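Local coordinates for protein pectinesterase (Sitophilus oryzae, PDB 4PMH) that hydrolyses the methyl esters of pectin, releasing methanol and free acid groups, and probably helps its insect owner digest plant cell walls, at residues 267-272 with 310-315; 26-31 with 231-236; 286-291 with 321-326; 8-13 with 356-361. All coordinates share one frame; numbering follows the deposited sequence.

Three of the four contacts reach the ten-stranded parallel sheet of a right-handed parallel beta-helix. Its last strands run in the order 233-237, 267-270, 311-315, 355-359. Interaction 1 joins the middle pair, with its centre about 11 Å from that of interaction 2 and about 10 Å from that of interaction 4. Interaction 3 joins strand 286-290, in another sheet, to the loop 321-326, about 24 Å from interaction 2 between centres, and includes the probable substrate-binding Arg290. Along the chain, interaction 2 closes before interactions 1 and 3 begin; those two alternate, and all three fall between the segments of interaction 4. The N-terminal region thus covers the sheet at two places.

Interaction 1: residues 267-272 with 310-315; sequences YFVYKS and GQLIIK
CG is anti to the backbone N in both Phe268 and Lys315 (chi1 -173° and 177°), whose side chains lie on one face of the sheet. The extended Lys315 chain then brings CD to the ring edge at Phe268 CZ, 3.9 Å away. Ile313 adds CG2, 4.0 Å from Phe268 CE1, while Lys315 CG lies 4.1 Å from Tyr270 CD1. On the other side, which faces Phe255 of strand 252-257 and so the interior of the parallel beta-helix, Tyr267 CB touches Leu312 CD1 at 3.7 Å and Val269 packs against Ile314. The strands are nearly parallel (8°) and joined by four good backbone bonds, the shortest from Lys315 N to Val269 O at 2.8 Å. Tyr26 stacks on the Phe268 ring from outside the pair. An alanine in place of Phe268 would probably open a gap beside Ile313 CG2 and the lysine methylenes and leave Tyr26 without its stacking partner. Lys315 thus has an apolar shaft lined by aromatic rings and a polar end: NZ bonds to Phe21 O, a neutral acceptor that probably offsets part of the cost of burying the ammonium.

Interaction 2: residues 26-31 with 231-236; sequences YLQGWS and GGSAIF
Gln28 NE2 is tied to two oxygens, Ser233 OG across the contact at 3.1 Å and Tyr26 O in its own segment at 3.0 Å. The site lies on the outside of the parallel beta-helix, where the end of helix 23-27 covers strand 233-237. Both acceptors lie close to the Gln28 amide plane, so the two bonds together fix the rotation of the amide; the one to Tyr26 O is the straighter, at 164° against 143°. Ser233 OG has a second partner, donating to Tyr265 O, and so links the glutamine to the loop that leads into the neighbouring strand 267-270. Gln28 is where the chain leaves the helix with positive phi, entering a type I' turn closed by Trp30 N to Leu27 O. The phenol of Tyr26 is engaged two strands across the sheet, its OH bonded to Gln311 OE1. Beside the polar pair, the rest of the contact is apolar. With CD1 anti to CA (chi2 159°), Ile235 extends its end between the two helix residues, crossing the Leu27 side chain at about a right angle. Ile235 CD1 ends 3.6 Å from Tyr26 CB and 3.8 Å from Leu27 CG.

Interaction 3: residues 286-291 with 321-326; sequences AYLGRA and GIINTS
The Tyr287 ring and the Asn324 amide lie side by side and point the same way, their planes 29° apart. The approach is loose: Asn324 ND2 comes no nearer than 4.2 Å to Tyr287 CE1, and Asn324 CB meets the same ring carbon, so this is van der Waals packing. The other end of the amide is turned back to its own loop, where OD1 accepts from Gly327 N. Asn324 is a predicted N-glycosylation site, with no sugar present in this structure. Beside the flat groups the backbones form a single bridge at Ala286 and Ile323. Asn324 N donates to Ala286 O at 3.1 Å, almost straight on to the carbonyl (167°), whereas the bond from Ala286 N to Ile322 O, at 3.3 Å, is weak. The Ile323 rotamer (chi1 62°) sets CG2 anti to the carbonyl carbon, where it touches Leu288 CD2 at 3.7 Å; Ile323 CD1 reaches Leu288 CD1 at 4.0 Å. Leu288 also packs on Trp329 of strand 329-330. An alanine in place of Leu288 would probably open a gap against both Ile323 methyls and leave Trp329 less well covered. The chain turns a corner at Leu288 and goes on to Arg290, which is salt-bridged to Asp226, the probable nucleophile, and probably binds substrate. Strand 286-290 runs in a parallel sheet of the beta-helix between strands 252-257 and 329-330, while the 321-326 loop rests Ile322 on Trp280 and Ser281 of helix 278-283.

Interaction 4: residues 8-13 with 356-361; sequences ASRPIL and FWEYNN
Leu13 N donates to Glu358 O at 2.9 Å, with the two segments running 58° apart and this one sound backbone bond between them. The side chains do most of the joining. Arg10, extended from CG to NE, presents the side of its guanidinium to the Glu358 carboxylate: NE bonds OE1 at 2.8 Å and NH2 bonds OE2 at 2.9 Å. Both oxygens use their syn lone pairs, and the planes are only 26° apart, a side-on two-point salt bridge. Asn361 ND2 takes the anti lone pair of OE2 at 3.0 Å. A water donates to both Glu358 OE1 and Pro11 O, bridging the carboxylate to the backbone carbonyl. Along the strand, Pro11 sets CB 3.7 Å from Trp357 CE3, crossing the indole at about a right angle. Leu13 CG, anti to its carbonyl carbon (chi1 -63°), sits beside Trp357 CB, with Leu13 CD2 3.7 Å from that atom, and Leu13 O lies at the edge of the Tyr359 ring. The N-terminal segment covers strand 355-359, the outermost strand at this end of the ten-stranded sheet. With Gln2 NE2 also donating to OE2, and Arg10 further held by Thr325 O and Gly365 O, the buried carboxylate is surrounded by donors that would probably keep it ionised, and the salt bridge probably helps hold the N-terminal segment to strand 355-359.

Interaction 1: residues 267-272 with 310-315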
loop_
_atom_site.group_PDB
_atom_site.type_symbol
_atom_site.label_atom_id
_atom_site.label_comp_id
_atom_site.label_asym_id
_atom_site.label_seq_id
_atom_site.Cartn_x
_atom_site.Cartn_y
_atom_site.Cartn_z
ATOM N N TYR A 267 -5.731 4.322 7.477
ATOM C CA TYR A 267 -5.438 2.893 7.359
ATOM C C TYR A 267 -6.069 2.111 8.528
ATOM O O TYR A 267 -5.992 2.522 9.672
ATOM C CB TYR A 267 -3.923 2.684 7.284
ATOM C CG TYR A 267 -3.240 3.168 6.019
ATOM C CD1 TYR A 267 -3.955 3.448 4.854
ATOM C CD2 TYR A 267 -1.840 3.308 5.975
ATOM C CE1 TYR A 267 -3.309 3.846 3.682
ATOM C CE2 TYR A 267 -1.198 3.700 4.818
ATOM C CZ TYR A 267 -1.938 3.985 3.677
ATOM O OH TYR A 267 -1.294 4.358 2.531
ATOM N N PHE A 268 -6.731 1.006 8.211
ATOM C CA PHE A 268 -7.327 0.115 9.200
ATOM C C PHE A 268 -6.779 -1.292 9.001
ATOM O O PHE A 268 -7.010 -1.932 7.949
ATOM C CB PHE A 268 -8.843 0.111 9.042
ATOM C CG PHE A 268 -9.573 -0.639 10.111
ATOM C CD1 PHE A 268 -9.439 -0.315 11.442
ATOM C CD2 PHE A 268 -10.433 -1.648 9.766
ATOM C CE1 PHE A 268 -10.144 -1.007 12.419
ATOM C CE2 PHE A 268 -11.155 -2.337 10.726
ATOM C CZ PHE A 268 -11.009 -2.024 12.048
ATOM N N VAL A 269 -6.019 -1.746 9.992
ATOM C CA VAL A 269 -5.433 -3.080 10.007
ATOM C C VAL A 269 -6.202 -3.922 11.032
ATOM O O VAL A 269 -6.190 -3.604 12.229
ATOM C CB VAL A 269 -3.949 -2.999 10.371
ATOM C CG1 VAL A 269 -3.368 -4.386 10.501
ATOM C CG2 VAL A 269 -3.175 -2.171 9.338
ATOM N N TYR A 270 -6.871 -4.979 10.557
ATOM C CA TYR A 270 -7.826 -5.761 11.348
ATOM C C TYR A 270 -7.656 -7.276 11.129
ATOM O O TYR A 270 -7.568 -7.731 9.998
ATOM C CB TYR A 270 -9.224 -5.349 10.938
ATOM C CG TYR A 270 -10.374 -6.068 11.597
ATOM C CD1 TYR A 270 -10.567 -5.997 12.964
ATOM C CD2 TYR A 270 -11.329 -6.731 10.834
ATOM C CE1 TYR A 270 -11.644 -6.619 13.571
ATOM C CE2 TYR A 270 -12.417 -7.355 11.436
ATOM C CZ TYR A 270 -12.563 -7.297 12.806
ATOM O OH TYR A 270 -13.628 -7.927 13.412
ATOM N N LYS A 271 -7.609 -8.044 12.225
ATOM C CA LYS A 271 -7.424 -9.483 12.197
ATOM C C LYS A 271 -6.229 -9.855 11.314
ATOM O O LYS A 271 -6.280 -10.811 10.561
ATOM C CB LYS A 271 -8.684 -10.182 11.699
ATOM C CG LYS A 271 -9.938 -9.855 12.481
ATOM C CD LYS A 271 -9.876 -10.434 13.875
ATOM C CE LYS A 271 -11.268 -10.621 14.447
ATOM N NZ LYS A 271 -11.227 -10.775 15.918
ATOM N N SER A 272 -5.157 -9.096 11.434
ATOM C CA SER A 272 -3.967 -9.288 10.611
ATOM C C SER A 272 -2.765 -9.699 11.481
ATOM O O SER A 272 -2.886 -9.830 12.713
ATOM C CB SER A 272 -3.693 -7.997 9.818
ATOM O OG SER A 272 -4.645 -7.855 8.738
ATOM N N GLY A 310 -1.010 11.518 9.261
ATOM C CA GLY A 310 -1.301 10.104 8.992
ATOM C C GLY A 310 -2.176 9.423 10.030
ATOM O O GLY A 310 -1.934 9.547 11.228
ATOM N N GLN A 311 -3.183 8.692 9.559
ATOM C CA GLN A 311 -4.146 8.017 10.429
ATOM C C GLN A 311 -4.033 6.518 10.229
ATOM O O GLN A 311 -4.061 6.043 9.092
ATOM C CB GLN A 311 -5.568 8.489 10.135
ATOM C CG GLN A 311 -6.586 8.269 11.255
ATOM C CD GLN A 311 -7.149 6.864 11.338
ATOM O OE1 GLN A 311 -7.179 6.124 10.351
ATOM N NE2 GLN A 311 -7.597 6.480 12.537
ATOM N N LEU A 312 -3.916 5.793 11.347
ATOM C CA LEU A 312 -3.741 4.347 11.362
ATOM C C LEU A 312 -4.281 3.727 12.647
ATOM O O LEU A 312 -3.894 4.116 13.722
ATOM C CB LEU A 312 -2.260 3.980 11.270
ATOM C CG LEU A 312 -1.890 2.522 11.494
ATOM C CD1 LEU A 312 -2.497 1.580 10.459
ATOM C CD2 LEU A 312 -0.378 2.399 11.460
ATOM N N ILE A 313 -5.149 2.743 12.505
ATOM C CA ILE A 313 -5.587 1.918 13.617
ATOM C C ILE A 313 -5.241 0.449 13.357
ATOM O O ILE A 313 -5.578 -0.099 12.306
ATOM C CB ILE A 313 -7.082 2.101 13.844
ATOM C CG1 ILE A 313 -7.300 3.507 14.413
ATOM C CG2 ILE A 313 -7.629 1.017 14.792
ATOM C CD1 ILE A 313 -8.751 3.878 14.526
ATOM N N ILE A 314 -4.539 -0.167 14.308
ATOM C CA ILE A 314 -4.292 -1.612 14.286
ATOM C C ILE A 314 -5.153 -2.234 15.365
ATOM O O ILE A 314 -4.956 -1.970 16.548
ATOM C CB ILE A 314 -2.824 -1.945 14.509
ATOM C CG1 ILE A 314 -1.980 -1.329 13.395
ATOM C CG2 ILE A 314 -2.618 -3.456 14.537
ATOM C CD1 ILE A 314 -0.503 -1.271 13.695
ATOM N N LYS A 315 -6.134 -3.022 14.939
ATOM C CA LYS A 315 -7.161 -3.583 15.825
ATOM C C LYS A 315 -7.224 -5.111 15.742
ATOM O O LYS A 315 -7.248 -5.666 14.644
ATOM C CB LYS A 315 -8.520 -3.040 15.396
ATOM C CG LYS A 315 -9.713 -3.578 16.171
ATOM C CD LYS A 315 -10.907 -2.665 15.939
ATOM C CE LYS A 315 -12.166 -3.158 16.643
ATOM N NZ LYS A 315 -13.313 -2.273 16.321
#

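Interaction 2: residues 26-31 with 231-236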
loop_
_atom_site.group_PDB
_atom_site.type_symbol
_atom_site.label_atom_id
_atom_site.label_comp_id
_atom_site.label_asym_id
_atom_site.label_seq_id
_atom_site.Cartn_x
_atom_site.Cartn_y
_atom_site.Cartn_z
ATOM N N TYR A 26 -14.860 2.293 8.046
ATOM C CA TYR A 26 -13.841 2.671 7.042
ATOM C C TYR A 26 -14.342 2.593 5.579
ATOM O O TYR A 26 -13.890 3.344 4.697
ATOM C CB TYR A 26 -12.572 1.820 7.268
ATOM C CG TYR A 26 -11.615 2.380 8.284
ATOM C CD1 TYR A 26 -11.773 2.143 9.650
ATOM C CD2 TYR A 26 -10.514 3.130 7.882
ATOM C CE1 TYR A 26 -10.897 2.671 10.577
ATOM C CE2 TYR A 26 -9.638 3.662 8.803
ATOM C CZ TYR A 26 -9.834 3.429 10.146
ATOM O OH TYR A 26 -8.948 3.951 11.041
ATOM N N LEU A 27 -15.294 1.697 5.317
ATOM C CA LEU A 27 -15.870 1.534 3.998
ATOM C C LEU A 27 -16.737 2.723 3.579
ATOM O O LEU A 27 -16.909 2.974 2.385
ATOM C CB LEU A 27 -16.694 0.234 3.919
ATOM C CG LEU A 27 -15.947 -1.086 3.746
ATOM C CD1 LEU A 27 -16.892 -2.257 4.040
ATOM C CD2 LEU A 27 -15.339 -1.196 2.357
ATOM N N GLN A 28 -17.290 3.442 4.554
ATOM C CA GLN A 28 -17.965 4.703 4.292
ATOM C C GLN A 28 -19.074 4.537 3.258
ATOM O O GLN A 28 -19.218 5.335 2.359
ATOM C CB GLN A 28 -16.945 5.759 3.832
ATOM C CG GLN A 28 -15.921 6.143 4.879
ATOM C CD GLN A 28 -14.744 6.905 4.279
ATOM O OE1 GLN A 28 -14.866 8.082 3.949
ATOM N NE2 GLN A 28 -13.598 6.234 4.134
ATOM N N GLY A 29 -19.840 3.465 3.374
ATOM C CA GLY A 29 -20.972 3.227 2.478
ATOM C C GLY A 29 -20.644 2.359 1.279
ATOM O O GLY A 29 -21.555 1.836 0.627
ATOM N N TRP A 30 -19.361 2.202 0.958
ATOM C CA TRP A 30 -18.990 1.292 -0.113
ATOM C C TRP A 30 -19.290 -0.153 0.300
ATOM O O TRP A 30 -18.961 -0.581 1.394
ATOM C CB TRP A 30 -17.518 1.459 -0.498
ATOM C CG TRP A 30 -17.033 0.464 -1.501
ATOM C CD1 TRP A 30 -17.738 -0.080 -2.549
ATOM C CD2 TRP A 30 -15.723 -0.109 -1.561
ATOM N NE1 TRP A 30 -16.937 -0.953 -3.256
ATOM C CE2 TRP A 30 -15.697 -0.987 -2.673
ATOM C CE3 TRP A 30 -14.568 0.041 -0.795
ATOM C CZ2 TRP A 30 -14.558 -1.726 -3.014
ATOM C CZ3 TRP A 30 -13.431 -0.680 -1.148
ATOM C CH2 TRP A 30 -13.438 -1.553 -2.241
ATOM N N SER A 31 -19.952 -0.878 -0.583
ATOM C CA SER A 31 -20.238 -2.287 -0.374
ATOM C C SER A 31 -19.488 -3.090 -1.450
ATOM O O SER A 31 -19.946 -3.196 -2.595
ATOM C CB SER A 31 -21.729 -2.501 -0.445
ATOM O OG SER A 31 -22.300 -1.728 -1.484
ATOM N N GLY A 231 -2.126 7.926 1.323
ATOM C CA GLY A 231 -3.225 8.675 1.901
ATOM C C GLY A 231 -4.634 8.146 1.708
ATOM O O GLY A 231 -5.591 8.866 1.965
ATOM N N GLY A 232 -4.780 6.904 1.283
ATOM C CA GLY A 232 -6.099 6.360 1.009
ATOM C C GLY A 232 -6.818 5.964 2.284
ATOM O O GLY A 232 -6.228 5.952 3.376
ATOM N N SER A 233 -8.103 5.660 2.143
ATOM C CA SER A 233 -8.825 4.926 3.157
ATOM C C SER A 233 -8.638 3.464 2.826
ATOM O O SER A 233 -9.339 2.930 1.969
ATOM C CB SER A 233 -10.308 5.275 3.144
ATOM O OG SER A 233 -10.543 6.590 3.609
ATOM N N ALA A 234 -7.694 2.808 3.493
ATOM C CA ALA A 234 -7.311 1.439 3.122
ATOM C C ALA A 234 -7.522 0.484 4.281
ATOM O O ALA A 234 -7.016 0.712 5.375
ATOM C CB ALA A 234 -5.864 1.394 2.655
ATOM N N ILE A 235 -8.300 -0.567 4.022
ATOM C CA ILE A 235 -8.621 -1.600 4.992
ATOM C C ILE A 235 -7.801 -2.844 4.672
ATOM O O ILE A 235 -7.754 -3.280 3.514
ATOM C CB ILE A 235 -10.118 -1.949 4.922
ATOM C CG1 ILE A 235 -10.936 -0.728 5.325
ATOM C CG2 ILE A 235 -10.450 -3.164 5.769
ATOM C CD1 ILE A 235 -12.369 -0.767 4.834
ATOM N N PHE A 236 -7.152 -3.404 5.688
ATOM C CA PHE A 236 -6.344 -4.611 5.546
ATOM C C PHE A 236 -6.908 -5.633 6.505
ATOM O O PHE A 236 -6.727 -5.500 7.712
ATOM C CB PHE A 236 -4.893 -4.333 5.916
ATOM C CG PHE A 236 -4.226 -3.336 5.031
ATOM C CD1 PHE A 236 -3.542 -3.745 3.885
ATOM C CD2 PHE A 236 -4.275 -1.980 5.329
ATOM C CE1 PHE A 236 -2.922 -2.819 3.069
ATOM C CE2 PHE A 236 -3.657 -1.050 4.505
ATOM C CZ PHE A 236 -2.975 -1.472 3.379
#

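Interaction 3: residues 286-291 with 321-326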
loop_
_atom_site.group_PDB
_atom_site.type_symbol
_atom_site.label_atom_id
_atom_site.label_comp_id
_atom_site.label_asym_id
_atom_site.label_seq_id
_atom_site.Cartn_x
_atom_site.Cartn_y
_atom_site.Cartn_z
ATOM N N ALA A 286 12.279 -2.597 14.962
ATOM C CA ALA A 286 11.317 -2.189 13.971
ATOM C C ALA A 286 10.250 -1.317 14.633
ATOM O O ALA A 286 9.898 -1.511 15.822
ATOM C CB ALA A 286 10.685 -3.388 13.315
ATOM N N TYR A 287 9.736 -0.360 13.870
ATOM C CA TYR A 287 8.584 0.433 14.309
ATOM C C TYR A 287 7.341 0.097 13.498
ATOM O O TYR A 287 7.412 -0.222 12.318
ATOM C CB TYR A 287 8.878 1.892 14.196
ATOM C CG TYR A 287 10.052 2.316 15.037
ATOM C CD1 TYR A 287 9.888 2.632 16.381
ATOM C CD2 TYR A 287 11.325 2.410 14.483
ATOM C CE1 TYR A 287 10.959 3.033 17.158
ATOM C CE2 TYR A 287 12.406 2.820 15.247
ATOM C CZ TYR A 287 12.215 3.124 16.579
ATOM O OH TYR A 287 13.282 3.524 17.320
ATOM N N LEU A 288 6.194 0.161 14.154
ATOM C CA LEU A 288 4.929 -0.025 13.477
ATOM C C LEU A 288 4.656 1.106 12.474
ATOM O O LEU A 288 4.046 0.869 11.432
ATOM C CB LEU A 288 3.794 -0.092 14.497
ATOM C CG LEU A 288 3.782 -1.322 15.403
ATOM C CD1 LEU A 288 2.625 -1.221 16.397
ATOM C CD2 LEU A 288 3.696 -2.632 14.615
ATOM N N GLY A 289 5.092 2.330 12.777
ATOM C CA GLY A 289 4.769 3.426 11.894
ATOM C C GLY A 289 5.454 4.748 12.165
ATOM O O GLY A 289 6.053 4.962 13.233
ATOM N N ARG A 290 5.374 5.611 11.155
ATOM C CA ARG A 290 5.704 7.019 11.274
ATOM C C ARG A 290 4.846 7.813 10.291
ATOM O O ARG A 290 4.389 7.293 9.281
ATOM C CB ARG A 290 7.181 7.271 10.983
ATOM C CG ARG A 290 7.613 7.065 9.539
ATOM C CD ARG A 290 9.122 7.256 9.427
ATOM N NE ARG A 290 9.623 6.978 8.092
ATOM C CZ ARG A 290 10.783 7.422 7.607
ATOM N NH1 ARG A 290 11.616 8.138 8.352
ATOM N NH2 ARG A 290 11.125 7.136 6.364
ATOM N N ALA A 291 4.651 9.080 10.590
ATOM C CA ALA A 291 3.854 9.928 9.734
ATOM C C ALA A 291 4.674 10.286 8.505
ATOM O O ALA A 291 5.859 10.662 8.624
ATOM C CB ALA A 291 3.441 11.179 10.484
ATOM N N GLY A 321 7.057 -10.058 18.308
ATOM C CA GLY A 321 8.028 -9.345 19.105
ATOM C C GLY A 321 9.180 -8.828 18.287
ATOM O O GLY A 321 10.324 -9.034 18.643
ATOM N N ILE A 322 8.874 -8.135 17.202
ATOM C CA ILE A 322 9.884 -7.569 16.330
ATOM C C ILE A 322 9.949 -6.054 16.513
ATOM O O ILE A 322 10.832 -5.397 15.974
ATOM C CB ILE A 322 9.564 -7.897 14.866
ATOM C CG1 ILE A 322 8.188 -7.348 14.471
ATOM C CG2 ILE A 322 9.594 -9.411 14.662
ATOM C CD1 ILE A 322 7.990 -7.210 12.984
ATOM N N ILE A 323 9.011 -5.505 17.284
ATOM C CA ILE A 323 8.911 -4.057 17.440
ATOM C C ILE A 323 9.375 -3.578 18.794
ATOM O O ILE A 323 9.475 -4.342 19.770
ATOM C CB ILE A 323 7.473 -3.536 17.216
ATOM C CG1 ILE A 323 6.504 -4.127 18.258
ATOM C CG2 ILE A 323 7.015 -3.855 15.800
ATOM C CD1 ILE A 323 5.340 -3.221 18.586
ATOM N N ASN A 324 9.642 -2.287 18.835
ATOM C CA ASN A 324 9.877 -1.585 20.069
ATOM C C ASN A 324 8.577 -1.500 20.876
ATOM O O ASN A 324 7.713 -0.687 20.599
ATOM C CB ASN A 324 10.392 -0.195 19.763
ATOM C CG ASN A 324 10.907 0.495 20.987
ATOM O OD1 ASN A 324 10.391 0.298 22.080
ATOM N ND2 ASN A 324 11.941 1.306 20.818
ATOM N N THR A 325 8.480 -2.335 21.894
ATOM C CA THR A 325 7.233 -2.571 22.607
ATOM C C THR A 325 6.798 -1.380 23.477
ATOM O O THR A 325 5.604 -1.229 23.777
ATOM C CB THR A 325 7.350 -3.893 23.416
ATOM O OG1 THR A 325 6.701 -4.943 22.691
ATOM C CG2 THR A 325 6.737 -3.808 24.794
ATOM N N SER A 326 7.759 -0.549 23.880
ATOM C CA SER A 326 7.458 0.681 24.634
ATOM C C SER A 326 7.131 1.884 23.730
ATOM O O SER A 326 6.381 2.776 24.145
ATOM C CB SER A 326 8.629 1.067 25.550
ATOM O OG SER A 326 9.295 -0.072 26.045
#

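Interaction 4: residues 8-13 with 356-361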
loop_
_atom_site.group_PDB
_atom_site.type_symbol
_atom_site.label_atom_id
_atom_site.label_comp_id
_atom_site.label_asym_id
_atom_site.label_seq_id
_atom_site.Cartn_x
_atom_site.Cartn_y
_atom_site.Cartn_z
ATOM N N ALA A 8 1.645 7.882 26.451
ATOM C CA ALA A 8 1.996 8.905 25.480
ATOM C C ALA A 8 2.804 8.346 24.290
ATOM O O ALA A 8 2.773 8.938 23.200
ATOM C CB ALA A 8 2.777 10.028 26.177
ATOM N N SER A 9 3.524 7.235 24.492
ATOM C CA SER A 9 4.300 6.594 23.414
ATOM C C SER A 9 3.530 5.456 22.728
ATOM O O SER A 9 3.904 5.007 21.653
ATOM C CB SER A 9 5.625 6.068 23.938
ATOM O OG SER A 9 6.486 7.152 24.256
ATOM N N ARG A 10 2.434 5.020 23.343
ATOM C CA ARG A 10 1.641 3.930 22.795
ATOM C C ARG A 10 0.187 4.011 23.230
ATOM O O ARG A 10 -0.263 3.262 24.117
ATOM C CB ARG A 10 2.247 2.588 23.185
ATOM C CG ARG A 10 1.657 1.448 22.373
ATOM C CD ARG A 10 2.406 0.138 22.548
ATOM N NE ARG A 10 1.900 -0.851 21.605
ATOM C CZ ARG A 10 2.421 -2.055 21.387
ATOM N NH1 ARG A 10 3.496 -2.481 22.063
ATOM N NH2 ARG A 10 1.844 -2.854 20.488
ATOM N N PRO A 11 -0.565 4.932 22.604
ATOM C CA PRO A 11 -1.967 5.118 22.952
ATOM C C PRO A 11 -2.842 3.980 22.465
ATOM O O PRO A 11 -2.604 3.410 21.392
ATOM C CB PRO A 11 -2.344 6.441 22.280
ATOM C CG PRO A 11 -1.260 6.749 21.308
ATOM C CD PRO A 11 -0.060 5.934 21.649
ATOM N N ILE A 12 -3.833 3.652 23.277
ATOM C CA ILE A 12 -4.757 2.562 23.023
ATOM C C ILE A 12 -6.176 3.093 23.088
ATOM O O ILE A 12 -6.535 3.792 24.020
ATOM C CB ILE A 12 -4.613 1.438 24.092
ATOM C CG1 ILE A 12 -3.174 0.933 24.164
ATOM C CG2 ILE A 12 -5.613 0.305 23.849
ATOM C CD1 ILE A 12 -2.630 0.289 22.899
ATOM N N LEU A 13 -6.987 2.744 22.106
ATOM C CA LEU A 13 -8.394 3.134 22.088
ATOM C C LEU A 13 -9.181 2.477 23.230
ATOM O O LEU A 13 -8.924 1.330 23.603
ATOM C CB LEU A 13 -9.039 2.721 20.770
ATOM C CG LEU A 13 -8.520 3.330 19.455
ATOM C CD1 LEU A 13 -9.330 2.793 18.281
ATOM C CD2 LEU A 13 -8.546 4.847 19.461
ATOM N N PHE A 356 -2.066 7.584 15.424
ATOM C CA PHE A 356 -1.757 6.173 15.388
ATOM C C PHE A 356 -2.304 5.523 16.649
ATOM O O PHE A 356 -1.969 5.934 17.755
ATOM C CB PHE A 356 -0.243 5.956 15.335
ATOM C CG PHE A 356 0.450 6.655 14.202
ATOM C CD1 PHE A 356 -0.179 6.871 12.993
ATOM C CD2 PHE A 356 1.751 7.085 14.358
ATOM C CE1 PHE A 356 0.478 7.502 11.951
ATOM C CE2 PHE A 356 2.418 7.725 13.328
ATOM C CZ PHE A 356 1.781 7.935 12.127
ATOM N N TRP A 357 -3.164 4.526 16.487
ATOM C CA TRP A 357 -3.842 3.924 17.633
ATOM C C TRP A 357 -3.948 2.421 17.506
ATOM O O TRP A 357 -3.890 1.874 16.416
ATOM C CB TRP A 357 -5.269 4.474 17.789
ATOM C CG TRP A 357 -5.438 5.947 17.496
ATOM C CD1 TRP A 357 -5.797 6.513 16.295
ATOM C CD2 TRP A 357 -5.294 7.018 18.415
ATOM N NE1 TRP A 357 -5.863 7.873 16.418
ATOM C CE2 TRP A 357 -5.562 8.217 17.708
ATOM C CE3 TRP A 357 -4.952 7.094 19.769
ATOM C CZ2 TRP A 357 -5.488 9.481 18.314
ATOM C CZ3 TRP A 357 -4.878 8.341 20.361
ATOM C CH2 TRP A 357 -5.158 9.523 19.626
ATOM N N GLU A 358 -4.161 1.758 18.635
ATOM C CA GLU A 358 -4.374 0.317 18.638
ATOM C C GLU A 358 -5.593 -0.042 19.473
ATOM O O GLU A 358 -5.968 0.714 20.347
ATOM C CB GLU A 358 -3.185 -0.370 19.251
ATOM C CG GLU A 358 -1.920 -0.270 18.440
ATOM C CD GLU A 358 -0.773 -0.811 19.233
ATOM O OE1 GLU A 358 -0.006 0.016 19.727
ATOM O OE2 GLU A 358 -0.684 -2.044 19.419
ATOM N N TYR A 359 -6.158 -1.224 19.243
ATOM C CA TYR A 359 -7.207 -1.740 20.115
ATOM C C TYR A 359 -7.143 -3.258 20.112
ATOM O O TYR A 359 -7.285 -3.867 19.054
ATOM C CB TYR A 359 -8.598 -1.326 19.620
ATOM C CG TYR A 359 -9.733 -1.932 20.445
ATOM C CD1 TYR A 359 -9.940 -1.537 21.752
ATOM C CD2 TYR A 359 -10.602 -2.875 19.904
ATOM C CE1 TYR A 359 -10.966 -2.074 22.518
ATOM C CE2 TYR A 359 -11.637 -3.426 20.672
ATOM C CZ TYR A 359 -11.797 -3.022 21.976
ATOM O OH TYR A 359 -12.817 -3.541 22.765
ATOM N N ASN A 360 -6.939 -3.862 21.282
ATOM C CA ASN A 360 -7.145 -5.299 21.458
ATOM C C ASN A 360 -6.265 -6.177 20.579
ATOM O O ASN A 360 -6.714 -7.179 20.017
ATOM C CB ASN A 360 -8.631 -5.607 21.207
ATOM C CG ASN A 360 -9.079 -6.897 21.845
ATOM O OD1 ASN A 360 -8.425 -7.413 22.749
ATOM N ND2 ASN A 360 -10.216 -7.417 21.397
ATOM N N ASN A 361 -5.005 -5.787 20.446
ATOM C CA ASN A 361 -4.030 -6.599 19.744
ATOM C C ASN A 361 -3.433 -7.635 20.700
ATOM O O ASN A 361 -3.605 -7.556 21.918
ATOM C CB ASN A 361 -2.940 -5.711 19.136
ATOM C CG ASN A 361 -3.482 -4.750 18.103
ATOM O OD1 ASN A 361 -4.362 -5.107 17.314
ATOM N ND2 ASN A 361 -2.971 -3.500 18.114
HETATM O O HOH W 1 -0.445 2.772 19.797
#